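Local atomic coordinates of putative glycerophosphodiester phosphodiesterase (Galdieria sulphuraria, PDB entry 2O55), a protein that belongs to the glycerophosphodiester phosphodiesterase family, whose members are built on a TIM-barrel fold. Residues 21-29 against 90-101. Residues are numbered along the deposited sequence; the frame is centred on the assembly and turned at random. Where two conformers were deposited one is given.
Sequences APENTLRSF and HTIPSLEELFVA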
# COMPACT_ATOMS: atom_id res chain seq x y z
N ALA A 21 -14.86 1.25 -9.65
CA ALA A 21 -15.16 0.83 -8.28
C ALA A 21 -14.57 1.76 -7.24
O ALA A 21 -13.57 2.43 -7.50
CB ALA A 21 -14.67 -0.60 -8.04
N PRO A 22 -15.19 1.78 -6.03
CA PRO A 22 -14.71 2.58 -4.87
C PRO A 22 -13.38 2.08 -4.29
O PRO A 22 -13.11 0.88 -4.29
CB PRO A 22 -15.83 2.41 -3.83
CG PRO A 22 -16.57 1.15 -4.23
CD PRO A 22 -16.43 1.03 -5.73
N GLU A 23 -12.57 3.02 -3.81
CA GLU A 23 -11.26 2.72 -3.24
C GLU A 23 -11.33 1.70 -2.08
O GLU A 23 -12.32 1.67 -1.32
CB GLU A 23 -10.61 4.02 -2.76
CG GLU A 23 -11.43 4.78 -1.70
CD GLU A 23 -10.70 5.95 -1.07
OE1 GLU A 23 -9.85 5.72 -0.18
OE2 GLU A 23 -11.01 7.09 -1.46
N ASN A 24 -10.28 0.88 -1.95
CA ASN A 24 -10.17 -0.07 -0.83
C ASN A 24 -11.44 -0.89 -0.61
O ASN A 24 -11.93 -1.02 0.52
CB ASN A 24 -9.76 0.64 0.46
CG ASN A 24 -8.33 1.08 0.44
OD1 ASN A 24 -7.47 0.41 -0.13
ND2 ASN A 24 -8.05 2.21 1.07
N THR A 25 -11.93 -1.45 -1.70
CA THR A 25 -13.18 -2.19 -1.74
C THR A 25 -12.84 -3.49 -2.47
O THR A 25 -12.08 -3.45 -3.43
CB THR A 25 -14.23 -1.38 -2.52
OG1 THR A 25 -15.50 -1.45 -1.86
CG2 THR A 25 -14.37 -1.85 -3.94
N LEU A 26 -13.38 -4.63 -2.02
CA LEU A 26 -13.09 -5.94 -2.64
C LEU A 26 -13.29 -5.96 -4.16
O LEU A 26 -12.47 -6.55 -4.89
CB LEU A 26 -13.91 -7.07 -2.01
CG LEU A 26 -13.56 -7.44 -0.58
CD1 LEU A 26 -14.73 -8.17 0.09
CD2 LEU A 26 -12.28 -8.26 -0.52
N ARG A 27 -14.35 -5.31 -4.63
CA ARG A 27 -14.68 -5.26 -6.06
C ARG A 27 -13.55 -4.59 -6.82
O ARG A 27 -13.28 -4.94 -7.97
CB ARG A 27 -16.00 -4.52 -6.31
CG ARG A 27 -16.83 -5.11 -7.46
CD ARG A 27 -16.27 -4.76 -8.83
NE ARG A 27 -16.36 -5.87 -9.77
CZ ARG A 27 -16.99 -5.82 -10.94
NH1 ARG A 27 -17.60 -4.70 -11.32
NH2 ARG A 27 -17.01 -6.88 -11.73
N SER A 28 -12.89 -3.64 -6.16
CA SER A 28 -11.73 -2.96 -6.70
C SER A 28 -10.57 -3.95 -6.82
O SER A 28 -9.98 -4.08 -7.89
CB SER A 28 -11.37 -1.76 -5.82
OG SER A 28 -10.28 -1.02 -6.34
N PHE A 29 -10.26 -4.66 -5.74
CA PHE A 29 -9.15 -5.62 -5.74
C PHE A 29 -9.41 -6.79 -6.68
O PHE A 29 -8.53 -7.18 -7.44
CB PHE A 29 -8.83 -6.13 -4.32
CG PHE A 29 -8.56 -5.03 -3.31
CD1 PHE A 29 -7.62 -4.02 -3.57
CD2 PHE A 29 -9.23 -5.02 -2.08
CE1 PHE A 29 -7.36 -2.99 -2.63
CE2 PHE A 29 -8.98 -4.00 -1.12
CZ PHE A 29 -8.04 -2.99 -1.41
N HIS A 90 -20.91 -1.18 -2.48
CA HIS A 90 -19.77 -1.94 -1.91
C HIS A 90 -19.41 -1.44 -0.52
O HIS A 90 -19.80 -0.34 -0.13
CB HIS A 90 -18.57 -1.93 -2.84
CG HIS A 90 -18.94 -2.19 -4.27
ND1 HIS A 90 -18.87 -1.22 -5.25
CD2 HIS A 90 -19.44 -3.29 -4.87
CE1 HIS A 90 -19.28 -1.72 -6.40
NE2 HIS A 90 -19.64 -2.98 -6.19
N THR A 91 -18.68 -2.26 0.24
CA THR A 91 -18.53 -2.02 1.68
C THR A 91 -17.10 -2.15 2.20
O THR A 91 -16.26 -2.77 1.53
CB THR A 91 -19.47 -2.93 2.50
OG1 THR A 91 -19.60 -2.39 3.82
CG2 THR A 91 -18.95 -4.39 2.56
N ILE A 92 -16.82 -1.60 3.38
CA ILE A 92 -15.47 -1.68 3.96
C ILE A 92 -15.13 -3.13 4.26
O ILE A 92 -15.85 -3.79 5.02
CB ILE A 92 -15.27 -0.81 5.25
CG1 ILE A 92 -15.53 0.67 4.98
CG2 ILE A 92 -13.85 -0.95 5.76
CD1 ILE A 92 -15.68 1.51 6.23
N PRO A 93 -14.06 -3.65 3.65
CA PRO A 93 -13.61 -5.01 3.92
C PRO A 93 -12.66 -5.12 5.12
O PRO A 93 -12.11 -4.10 5.57
CB PRO A 93 -12.88 -5.41 2.63
CG PRO A 93 -12.50 -4.11 1.97
CD PRO A 93 -13.20 -2.97 2.66
N SER A 94 -12.50 -6.33 5.64
CA SER A 94 -11.46 -6.66 6.62
C SER A 94 -10.22 -7.09 5.84
O SER A 94 -10.24 -7.13 4.61
CB SER A 94 -11.93 -7.78 7.55
OG SER A 94 -12.03 -9.01 6.85
N LEU A 95 -9.13 -7.43 6.54
CA LEU A 95 -7.99 -7.93 5.80
C LEU A 95 -8.27 -9.36 5.37
O LEU A 95 -7.97 -9.73 4.23
CB LEU A 95 -6.71 -7.85 6.62
CG LEU A 95 -5.43 -7.37 5.90
CD1 LEU A 95 -4.23 -7.75 6.71
CD2 LEU A 95 -5.26 -7.88 4.47
N GLU A 96 -8.86 -10.14 6.28
CA GLU A 96 -9.19 -11.53 6.04
C GLU A 96 -10.04 -11.70 4.79
O GLU A 96 -9.76 -12.57 3.98
CB GLU A 96 -9.90 -12.14 7.25
CG GLU A 96 -9.75 -13.67 7.34
CD GLU A 96 -10.21 -14.28 8.67
OE1 GLU A 96 -9.66 -15.33 9.09
OE2 GLU A 96 -11.12 -13.72 9.30
N GLU A 97 -11.06 -10.85 4.61
CA GLU A 97 -11.94 -10.94 3.43
C GLU A 97 -11.16 -10.88 2.12
O GLU A 97 -11.51 -11.55 1.15
CB GLU A 97 -13.06 -9.88 3.46
CG GLU A 97 -14.18 -10.22 4.47
CD GLU A 97 -15.29 -9.15 4.61
OE1 GLU A 97 -15.05 -7.96 4.31
OE2 GLU A 97 -16.41 -9.52 5.04
N LEU A 98 -10.11 -10.07 2.10
CA LEU A 98 -9.29 -9.93 0.91
C LEU A 98 -8.48 -11.18 0.67
O LEU A 98 -8.26 -11.56 -0.49
CB LEU A 98 -8.34 -8.74 1.06
CG LEU A 98 -7.35 -8.57 -0.10
CD1 LEU A 98 -8.08 -8.45 -1.46
CD2 LEU A 98 -6.40 -7.40 0.16
N PHE A 99 -8.01 -11.76 1.77
CA PHE A 99 -7.19 -12.96 1.74
C PHE A 99 -8.01 -14.11 1.18
O PHE A 99 -7.66 -14.71 0.16
CB PHE A 99 -6.69 -13.29 3.14
CG PHE A 99 -5.52 -12.45 3.58
CD1 PHE A 99 -4.81 -11.69 2.67
CD2 PHE A 99 -5.11 -12.47 4.90
CE1 PHE A 99 -3.71 -10.92 3.07
CE2 PHE A 99 -4.01 -11.70 5.32
CZ PHE A 99 -3.30 -10.93 4.39
N VAL A 100 -9.12 -14.37 1.88
CA VAL A 100 -10.19 -15.24 1.42
C VAL A 100 -10.53 -15.02 -0.07
O VAL A 100 -10.59 -15.99 -0.84
CB VAL A 100 -11.44 -15.06 2.34
CG1 VAL A 100 -12.74 -15.43 1.61
CG2 VAL A 100 -11.28 -15.83 3.66
N ALA A 101 -10.72 -13.76 -0.47
CA ALA A 101 -10.95 -13.40 -1.89
C ALA A 101 -9.86 -13.98 -2.79
O ALA A 101 -10.14 -14.66 -3.80
CB ALA A 101 -11.04 -11.86 -2.08
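Leu-26 slides past the ring of Pro-93, the two side chains running in opposite directions with Leu-26 CG 3.9 Å from Pro-93 CB. Leu-26 CG stands beside its own backbone N (chi1 -69°), which carries the two methyls across to helix 95-104. A branched leucine suits this place because its end spreads over two patches: CD1 meets the CB atoms of Pro-93 and Glu-97, while CD2 rests on the backbone of Glu-97 and Leu-98, 3.7 Å from Leu-98 CA, and touches the short side chain of Ala-101 one turn along. Deeper in, Leu-98 turns its CG anti to the backbone N (chi1 175°) and brings CD1 to Phe-29 CD2 at 3.7 Å, crossing the aromatic side chain at about a right angle; Phe-29 in turn lies against Ile-40 and Leu-54 of the sheet.

The His-90 ring leans on residues 22-27, touching them at different places. Its flat imidazole can lie on an aliphatic group, and Arg-27 CB sits over one face, 4.0 Å from the centroid, in a CH-pi contact. Pro-22 crosses the histidine at about a right angle, its CD 3.4 Å from His-90 ND1, and Thr-25 OG1 touches His-90 CB. Both prolines offer rigid apolar surface; Pro-93 sets its CD against Asn-24 O.

Ser-94 and Glu-97 suit the start of helix 95-104: Ser-94 OG accepts from Glu-97 N at 3.1 Å, and Glu-97 OE1 takes a weak bond from Ser-94 N, completing a capping box; OE2 pairs with Lys-82. Such packing between the loops leading into helices 26-34 and 95-104, together with their first turns, is characteristic of the helical layer around the parallel strands of a TIM barrel.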